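PDB 3OKZ: cell envelope-related transcriptional attenuator domain-containing protein from Streptococcus agalactiae, which is of unknown function but, as a LytR/CpsA/Psr family member, probably takes part in attaching glycopolymers to the streptococcal cell wall. Local coordinates for residues L286-S289 with A290-E294. Numbering follows the deposited sequence.
Sequences LKTS and AILYE
Thr288 and Ala290 close an ST turn in the C-terminal part of this LytR/CpsA/Psr-family fragment, on the loop that leads from helix 264-277 to helix 293-296. The Ala290 backbone N donates to Thr288 OG1 at 3.2 Å in a nearly straight bond (164°). OG1 meets that N-H because it stands anti to its own backbone N, chi1 -175°. The same hydroxyl is also hydrogen-bonded to Leu104 O, so two partners hold it and tie the turn to the end of helix 93-105. Ala290 CB lies 3.7 Å from Thr288 OG1; the residue is buried, with Ile68 of strand 67-69 against it.

Beyond the turn the side chains meet through carbon atoms. Thr288 sends its methyl, CG2, to within 4.1 Å of Leu292 CD2. Leu286 and the buried Leu292 reach tip to tip, CD2 of Leu286 lying 4.1 Å from CD1 of Leu292. Helix 264-277 covers this group, with Leu268 on Leu286 and Leu267 on Thr288. Leu292 is also the N-cap residue of helix 293-296, so this contact lies where the helix begins.

The opposite, solvent-facing character appears at Lys287, whose exposed side chain turns away from residues 290-294. Ser289 and Ile291 pair through their backbones with Lys69 and Leu67 of strand 67-69, while their side chains, only partly exposed, set out away from the facing segment. The Ile291 side chain nevertheless curls back, bringing CD1 to 4.0 Å from Ser289 O.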
loop_
_atom_site.group_PDB
_atom_site.type_symbol
_atom_site.label_atom_id
_atom_site.label_comp_id
_atom_site.label_asym_id
_atom_site.label_seq_id
_atom_site.Cartn_x
_atom_site.Cartn_y
_atom_site.Cartn_z
ATOM N N LEU A 286 2.928 -11.665 -20.577
ATOM C CA LEU A 286 2.466 -11.498 -19.214
ATOM C C LEU A 286 2.156 -12.790 -18.454
ATOM O O LEU A 286 1.776 -13.800 -19.043
ATOM C CB LEU A 286 1.241 -10.573 -19.229
ATOM C CG LEU A 286 0.296 -10.466 -18.033
ATOM C CD1 LEU A 286 1.054 -10.091 -16.770
ATOM C CD2 LEU A 286 -0.760 -9.415 -18.355
ATOM N N LYS A 287 2.344 -12.728 -17.138
ATOM C CA LYS A 287 2.069 -13.822 -16.205
ATOM C C LYS A 287 1.584 -13.133 -14.936
ATOM O O LYS A 287 2.184 -12.156 -14.490
ATOM C CB LYS A 287 3.338 -14.626 -15.903
ATOM C CG LYS A 287 3.229 -15.571 -14.710
ATOM C CD LYS A 287 4.556 -16.267 -14.474
ATOM C CE LYS A 287 4.638 -16.940 -13.110
ATOM N NZ LYS A 287 3.713 -18.097 -12.977
ATOM N N THR A 288 0.494 -13.630 -14.370
ATOM C CA THR A 288 -0.087 -13.051 -13.167
ATOM C C THR A 288 -1.090 -14.034 -12.613
ATOM O O THR A 288 -1.467 -14.986 -13.295
ATOM C CB THR A 288 -0.858 -11.753 -13.473
ATOM O OG1 THR A 288 -1.318 -11.166 -12.250
ATOM C CG2 THR A 288 -2.063 -12.057 -14.339
ATOM N N SER A 289 -1.530 -13.807 -11.381
ATOM C CA SER A 289 -2.522 -14.693 -10.778
ATOM C C SER A 289 -3.883 -14.017 -10.817
ATOM O O SER A 289 -4.876 -14.560 -10.342
ATOM C CB SER A 289 -2.137 -15.034 -9.337
ATOM O OG SER A 289 -1.805 -13.867 -8.607
ATOM N N ALA A 290 -3.917 -12.827 -11.403
ATOM C CA ALA A 290 -5.148 -12.061 -11.496
ATOM C C ALA A 290 -5.914 -12.402 -12.758
ATOM O O ALA A 290 -5.334 -12.784 -13.771
ATOM C CB ALA A 290 -4.850 -10.559 -11.448
ATOM N N ILE A 291 -7.229 -12.248 -12.666
ATOM C CA ILE A 291 -8.145 -12.525 -13.752
ATOM C C ILE A 291 -8.081 -11.386 -14.754
ATOM O O ILE A 291 -8.426 -10.254 -14.439
ATOM C CB ILE A 291 -9.574 -12.666 -13.202
ATOM C CG1 ILE A 291 -9.673 -13.926 -12.345
ATOM C CG2 ILE A 291 -10.573 -12.747 -14.337
ATOM C CD1 ILE A 291 -8.719 -13.948 -11.176
ATOM N N LEU A 292 -7.628 -11.676 -15.961
ATOM C CA LEU A 292 -7.527 -10.637 -16.966
ATOM C C LEU A 292 -8.851 -10.353 -17.665
ATOM O O LEU A 292 -9.720 -11.226 -17.805
ATOM C CB LEU A 292 -6.450 -11.002 -17.979
ATOM C CG LEU A 292 -5.083 -11.213 -17.322
ATOM C CD1 LEU A 292 -4.126 -11.767 -18.352
ATOM C CD2 LEU A 292 -4.545 -9.890 -16.736
ATOM N N TYR A 293 -8.986 -9.110 -18.103
ATOM C CA TYR A 293 -10.192 -8.631 -18.761
ATOM C C TYR A 293 -10.533 -9.407 -20.008
ATOM O O TYR A 293 -11.706 -9.596 -20.308
ATOM C CB TYR A 293 -10.032 -7.143 -19.089
ATOM C CG TYR A 293 -11.214 -6.491 -19.766
ATOM C CD1 TYR A 293 -11.311 -6.438 -21.153
ATOM C CD2 TYR A 293 -12.221 -5.882 -19.013
ATOM C CE1 TYR A 293 -12.380 -5.785 -21.778
ATOM C CE2 TYR A 293 -13.294 -5.226 -19.629
ATOM C CZ TYR A 293 -13.364 -5.179 -21.010
ATOM O OH TYR A 293 -14.400 -4.505 -21.618
ATOM N N GLU A 294 -9.508 -9.869 -20.719
ATOM C CA GLU A 294 -9.707 -10.605 -21.963
ATOM C C GLU A 294 -10.096 -12.055 -21.761
ATOM O O GLU A 294 -10.948 -12.568 -22.468
ATOM C CB GLU A 294 -8.449 -10.545 -22.834
ATOM C CG GLU A 294 -8.076 -9.158 -23.360
ATOM C CD GLU A 294 -7.422 -8.251 -22.318
ATOM O OE1 GLU A 294 -7.015 -7.127 -22.669
ATOM O OE2 GLU A 294 -7.313 -8.657 -21.145
#